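Local coordinates for GTPase subunit of restriction endonuclease (Thermococcus gammatolerans, PDB 6P0F), which probably recognises modified DNA through this YTH-type N-terminal domain, as the GTPase subunit of an McrBC-like restriction endonuclease, at residues Y51-R55 with D113-K117; V71-V75 with I141-L145. All coordinates share one frame; numbering follows the deposited sequence.

Contact 1 of 2, residues Y51-R55 with D113-K117; sequences YFWGR and DFWRK
F52 reaches W115 and F114 because its CG sits between the backbone N and the carbonyl carbon (chi1 63°), which turns the phenyl ring off the line of strand 49-55 and toward the loop that carries the other two rings. On the loop side, W115 has its CG anti to the carbonyl carbon (chi1 -72°), and its six-membered ring is carried in over the strand backbone. F52 CE2 meets W115 CZ2 at 3.5 Å, the two rings inclined to one another, neither stacked nor crossed squarely. With F114 the geometry is cleaner: the F52 ring brings its edge to the F114 face in a T-shaped pair, planes at 86°, with CZ 4.0 Å from F114 CD2. D113 CB lies over the opposite face of F114. The leading corner of the indole presses on the main chain, W115 CH2 lying 3.4 Å from G54 N. G54 has no side chain, and there would probably be no room for one: a beta carbon here would run into W115 CH2. W53 adds a looser touch, its CE3 being 4.4 Å from W115 CZ2, while most of its indole extends to the other side of the strand to meet I8, I10 and F73. The polar edge of W115 is provided for by helix 15-26. Its NE1 is hydrogen-bonded to T23 OG1, and that hydroxyl is also hydrogen-bonded to F52 O, so one threonine ties the loop tryptophan to the strand. The side chains of the two segments thus meet by aromatic, apolar packing alone, with the indole also resting on the backbone of W53 and G54: an aromatic cluster anchors the irregular loop to the sheet, and the buried indole N-H draws its polar partner from a third element.

Contact 2 of 2, residues V71-V75 with I141-L145; sequences VLFYV and INSKL
The Y74 ring meets N142 at its edge, where OD1 of the amide lies in the ring plane beside the hydroxyl, and it meets I141 obliquely, through CG2. Ring and amide planes are 69° apart. Y74 OH donates to N142 OD1 over 2.7 Å, arriving from above the carbonyl plane (57° out of it) and so not along a lone pair. The tyrosine reaches across because its CG is anti to the carbonyl carbon (chi1 -77°), which sends the ring out from the sheet with the phenol oxygen leading. Two methyls from the helix side also reach that oxygen: I141 CG2 is 3.6 Å and L145 CD1 3.7 Å from Y74 OH. In this YTH-type domain, helix 138-145 packs against one face of the mixed sheet, whose strand 70-76 runs between strands 5-11 and 91-102. Residues I141 and L145, one helical turn apart and joined by the backbone bond from L145 N to I141 O, both face the strand. L72 fills in beside them, with its CD1 4.3 Å from L145 CD1 and 4.4 Å from I141 CG2. The amide of N142 is held from its other end as well, because ND2 is hydrogen-bonded to the carbonyl oxygens of P149 and Y151, which fixes which end faces the phenol. A phenylalanine in place of Y74 would probably leave buried N142 OD1 without its hydroxyl donor and open a small gap beside I141 CG2 and L145 CD1. L145 O is in turn hydrogen-bonded to R162 NH1 of helix 160-174.

Both contacts are buried and both reach the same mixed sheet, but the middle of the chain falls between them, with their centres about 22 Å apart. Contact 1 fastens an irregular loop to strand 49-55; contact 2 seats a helix on strand 70-76. The two strands are joined away from the helix of contact 2, where W53 CD1 packs 3.8 Å from F73 CE1 in an edge-to-face pair; F73 itself does not touch that helix. Contact 1 depends on aromatic packing, its polar need met by helix 15-26, whereas contact 2 mixes aliphatic packing with a direct side-chain hydrogen bond and includes one partly exposed residue, I141. In sequence the segments of the two contacts interleave.

Contact 1 of 2, residues Y51-R55 with D113-K117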
loop_
_atom_site.group_PDB
_atom_site.type_symbol
_atom_site.label_atom_id
_atom_site.label_comp_id
_atom_site.label_asym_id
_atom_site.label_seq_id
_atom_site.Cartn_x
_atom_site.Cartn_y
_atom_site.Cartn_z
ATOM N N TYR A 51 8.251 3.582 6.613
ATOM C CA TYR A 51 7.506 3.429 5.369
ATOM C C TYR A 51 6.027 3.375 5.700
ATOM O O TYR A 51 5.612 2.594 6.550
ATOM C CB TYR A 51 7.896 2.146 4.633
ATOM C CG TYR A 51 9.348 2.111 4.246
ATOM C CD1 TYR A 51 9.786 2.754 3.101
ATOM C CD2 TYR A 51 10.274 1.467 5.037
ATOM C CE1 TYR A 51 11.110 2.772 2.752
ATOM C CE2 TYR A 51 11.627 1.456 4.684
ATOM C CZ TYR A 51 12.026 2.109 3.531
ATOM O OH TYR A 51 13.347 2.131 3.132
ATOM N N PHE A 52 5.216 4.164 5.009
ATOM C CA PHE A 52 3.801 4.157 5.342
ATOM C C PHE A 52 2.985 4.708 4.177
ATOM O O PHE A 52 3.488 5.439 3.324
ATOM C CB PHE A 52 3.529 4.944 6.641
ATOM C CG PHE A 52 3.865 6.431 6.579
ATOM C CD1 PHE A 52 5.167 6.870 6.739
ATOM C CD2 PHE A 52 2.876 7.381 6.386
ATOM C CE1 PHE A 52 5.459 8.232 6.681
ATOM C CE2 PHE A 52 3.182 8.721 6.344
ATOM C CZ PHE A 52 4.468 9.133 6.466
ATOM N N TRP A 53 1.715 4.323 4.166
ATOM C CA TRP A 53 0.745 4.748 3.171
ATOM C C TRP A 53 -0.513 5.159 3.917
ATOM O O TRP A 53 -0.686 4.841 5.086
ATOM C CB TRP A 53 0.475 3.626 2.171
ATOM C CG TRP A 53 -0.398 4.067 1.033
ATOM C CD1 TRP A 53 -1.630 3.580 0.692
ATOM C CD2 TRP A 53 -0.115 5.126 0.103
ATOM N NE1 TRP A 53 -2.138 4.282 -0.384
ATOM C CE2 TRP A 53 -1.214 5.213 -0.780
ATOM C CE3 TRP A 53 0.953 5.999 -0.064
ATOM C CZ2 TRP A 53 -1.268 6.166 -1.812
ATOM C CZ3 TRP A 53 0.902 6.921 -1.109
ATOM C CH2 TRP A 53 -0.195 6.972 -1.975
ATOM N N GLY A 54 -1.347 5.976 3.280
ATOM C CA GLY A 54 -2.521 6.486 3.951
ATOM C C GLY A 54 -3.708 6.485 3.003
ATOM O O GLY A 54 -3.552 6.611 1.787
ATOM N N ARG A 55 -4.893 6.348 3.590
ATOM C CA ARG A 55 -6.136 6.309 2.820
ATOM C C ARG A 55 -7.188 7.137 3.537
ATOM O O ARG A 55 -7.050 7.452 4.718
ATOM C CB ARG A 55 -6.656 4.885 2.649
ATOM C CG ARG A 55 -5.738 3.974 1.864
ATOM C CD ARG A 55 -6.370 2.606 1.645
ATOM N NE ARG A 55 -7.577 2.728 0.847
ATOM C CZ ARG A 55 -8.791 2.499 1.321
ATOM N NH1 ARG A 55 -8.955 2.122 2.587
ATOM N NH2 ARG A 55 -9.834 2.640 0.529
ATOM N N ASP A 113 3.253 17.594 5.536
ATOM C CA ASP A 113 4.717 17.596 5.476
ATOM C C ASP A 113 5.220 16.671 4.366
ATOM O O ASP A 113 6.291 16.903 3.794
ATOM C CB ASP A 113 5.357 17.100 6.794
ATOM C CG ASP A 113 5.137 18.014 8.015
ATOM O OD1 ASP A 113 4.566 19.125 7.894
ATOM O OD2 ASP A 113 5.568 17.582 9.128
ATOM N N PHE A 114 4.483 15.575 4.106
ATOM C CA PHE A 114 4.921 14.465 3.262
ATOM C C PHE A 114 4.142 14.303 1.968
ATOM O O PHE A 114 4.702 13.845 0.964
ATOM C CB PHE A 114 4.762 13.138 4.014
ATOM C CG PHE A 114 5.338 13.142 5.352
ATOM C CD1 PHE A 114 6.703 13.157 5.516
ATOM C CD2 PHE A 114 4.522 13.140 6.470
ATOM C CE1 PHE A 114 7.249 13.161 6.762
ATOM C CE2 PHE A 114 5.052 13.146 7.711
ATOM C CZ PHE A 114 6.421 13.163 7.872
ATOM N N TRP A 115 2.860 14.625 1.983
ATOM C CA TRP A 115 1.942 14.274 0.931
ATOM C C TRP A 115 1.223 15.506 0.406
ATOM O O TRP A 115 0.779 16.354 1.188
ATOM C CB TRP A 115 0.922 13.317 1.474
ATOM C CG TRP A 115 1.419 11.943 1.743
ATOM C CD1 TRP A 115 2.469 11.320 1.150
ATOM C CD2 TRP A 115 0.852 11.017 2.656
ATOM N NE1 TRP A 115 2.579 10.018 1.622
ATOM C CE2 TRP A 115 1.612 9.828 2.574
ATOM C CE3 TRP A 115 -0.208 11.079 3.562
ATOM C CZ2 TRP A 115 1.333 8.717 3.345
ATOM C CZ3 TRP A 115 -0.497 9.952 4.318
ATOM C CH2 TRP A 115 0.276 8.800 4.206
ATOM N N ARG A 116 1.083 15.578 -0.912
ATOM C CA ARG A 116 0.141 16.507 -1.507
ATOM C C ARG A 116 -1.255 16.113 -1.081
ATOM O O ARG A 116 -1.667 14.960 -1.277
ATOM C CB ARG A 116 0.251 16.478 -3.022
ATOM C CG ARG A 116 1.549 17.036 -3.573
ATOM C CD ARG A 116 1.513 16.873 -5.081
ATOM N NE ARG A 116 2.649 17.427 -5.812
ATOM C CZ ARG A 116 3.900 16.998 -5.708
ATOM N NH1 ARG A 116 4.212 16.024 -4.869
ATOM N NH2 ARG A 116 4.849 17.561 -6.442
ATOM N N LYS A 117 -1.991 17.041 -0.475
ATOM C CA LYS A 117 -3.326 16.713 -0.004
ATOM C C LYS A 117 -3.274 15.716 1.139
ATOM O O LYS A 117 -4.251 15.002 1.382
ATOM C CB LYS A 117 -4.169 16.103 -1.120
ATOM C CG LYS A 117 -4.440 16.974 -2.315
ATOM C CD LYS A 117 -5.734 17.719 -2.085
ATOM C CE LYS A 117 -6.903 17.027 -2.792
ATOM N NZ LYS A 117 -6.950 17.308 -4.276
#

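Contact 2 of 2, residues V71-V75 with I141-L145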
loop_
_atom_site.group_PDB
_atom_site.type_symbol
_atom_site.label_atom_id
_atom_site.label_comp_id
_atom_site.label_asym_id
_atom_site.label_seq_id
_atom_site.Cartn_x
_atom_site.Cartn_y
_atom_site.Cartn_z
ATOM N N VAL A 71 -0.365 -6.158 1.213
ATOM C CA VAL A 71 -0.787 -5.174 0.217
ATOM C C VAL A 71 0.060 -5.355 -1.036
ATOM O O VAL A 71 1.297 -5.324 -0.971
ATOM C CB VAL A 71 -0.663 -3.738 0.744
ATOM C CG1 VAL A 71 -1.034 -2.777 -0.385
ATOM C CG2 VAL A 71 -1.544 -3.497 1.967
ATOM N N LEU A 72 -0.604 -5.537 -2.176
ATOM C CA LEU A 72 0.029 -5.446 -3.487
ATOM C C LEU A 72 -0.230 -4.031 -3.991
ATOM O O LEU A 72 -1.383 -3.654 -4.205
ATOM C CB LEU A 72 -0.554 -6.456 -4.472
ATOM C CG LEU A 72 -0.127 -7.901 -4.198
ATOM C CD1 LEU A 72 -1.130 -8.814 -4.896
ATOM C CD2 LEU A 72 1.288 -8.191 -4.625
ATOM N N PHE A 73 0.819 -3.231 -4.105
ATOM C CA PHE A 73 0.721 -1.921 -4.743
ATOM C C PHE A 73 0.953 -2.136 -6.231
ATOM O O PHE A 73 2.050 -2.522 -6.652
ATOM C CB PHE A 73 1.754 -0.952 -4.174
ATOM C CG PHE A 73 1.486 -0.498 -2.789
ATOM C CD1 PHE A 73 0.564 0.487 -2.505
ATOM C CD2 PHE A 73 2.213 -1.048 -1.744
ATOM C CE1 PHE A 73 0.364 0.914 -1.203
ATOM C CE2 PHE A 73 2.015 -0.615 -0.429
ATOM C CZ PHE A 73 1.101 0.359 -0.166
ATOM N N TYR A 74 -0.080 -1.907 -7.040
ATOM C CA TYR A 74 0.043 -1.889 -8.484
ATOM C C TYR A 74 0.412 -0.473 -8.910
ATOM O O TYR A 74 -0.228 0.468 -8.463
ATOM C CB TYR A 74 -1.297 -2.269 -9.113
ATOM C CG TYR A 74 -1.703 -3.719 -9.127
ATOM C CD1 TYR A 74 -1.054 -4.673 -8.356
ATOM C CD2 TYR A 74 -2.756 -4.127 -9.926
ATOM C CE1 TYR A 74 -1.448 -6.003 -8.386
ATOM C CE2 TYR A 74 -3.157 -5.458 -9.972
ATOM C CZ TYR A 74 -2.512 -6.380 -9.191
ATOM O OH TYR A 74 -2.904 -7.703 -9.244
ATOM N N VAL A 75 1.425 -0.324 -9.760
ATOM C CA VAL A 75 1.896 0.998 -10.176
ATOM C C VAL A 75 1.858 1.062 -11.698
ATOM O O VAL A 75 2.514 0.265 -12.377
ATOM C CB VAL A 75 3.308 1.281 -9.645
ATOM C CG1 VAL A 75 3.765 2.680 -10.080
ATOM C CG2 VAL A 75 3.347 1.125 -8.120
ATOM N N ILE A 141 0.932 -10.707 -12.545
ATOM C CA ILE A 141 0.334 -10.921 -11.228
ATOM C C ILE A 141 -1.182 -11.090 -11.354
ATOM O O ILE A 141 -1.782 -11.964 -10.715
ATOM C CB ILE A 141 0.690 -9.765 -10.273
ATOM C CG1 ILE A 141 2.201 -9.738 -10.044
ATOM C CG2 ILE A 141 -0.070 -9.909 -8.971
ATOM C CD1 ILE A 141 2.769 -11.032 -9.455
ATOM N N ASN A 142 -1.836 -10.233 -12.141
ATOM C CA ASN A 142 -3.277 -10.399 -12.336
ATOM C C ASN A 142 -3.598 -11.780 -12.889
ATOM O O ASN A 142 -4.544 -12.437 -12.439
ATOM C CB ASN A 142 -3.828 -9.324 -13.278
ATOM C CG ASN A 142 -4.173 -8.033 -12.542
ATOM O OD1 ASN A 142 -4.569 -8.042 -11.375
ATOM N ND2 ASN A 142 -4.103 -6.916 -13.264
ATOM N N SER A 143 -2.819 -12.229 -13.868
ATOM C CA SER A 143 -3.041 -13.544 -14.466
ATOM C C SER A 143 -2.968 -14.637 -13.417
ATOM O O SER A 143 -3.852 -15.503 -13.342
ATOM C CB SER A 143 -2.024 -13.762 -15.578
ATOM O OG SER A 143 -2.323 -12.867 -16.648
ATOM N N LYS A 144 -1.943 -14.595 -12.561
ATOM C CA LYS A 144 -1.834 -15.605 -11.518
ATOM C C LYS A 144 -3.033 -15.554 -10.577
ATOM O O LYS A 144 -3.487 -16.595 -10.081
ATOM C CB LYS A 144 -0.522 -15.424 -10.747
ATOM C CG LYS A 144 -0.109 -16.651 -9.965
ATOM C CD LYS A 144 0.041 -17.897 -10.856
ATOM C CE LYS A 144 0.908 -18.979 -10.210
ATOM N NZ LYS A 144 1.382 -19.990 -11.212
ATOM N N LEU A 145 -3.572 -14.361 -10.328
ATOM C CA LEU A 145 -4.717 -14.204 -9.435
ATOM C C LEU A 145 -6.053 -14.509 -10.111
ATOM O O LEU A 145 -7.084 -14.498 -9.428
ATOM C CB LEU A 145 -4.788 -12.777 -8.885
ATOM C CG LEU A 145 -3.761 -12.430 -7.794
ATOM C CD1 LEU A 145 -3.712 -10.932 -7.529
ATOM C CD2 LEU A 145 -4.094 -13.161 -6.511
#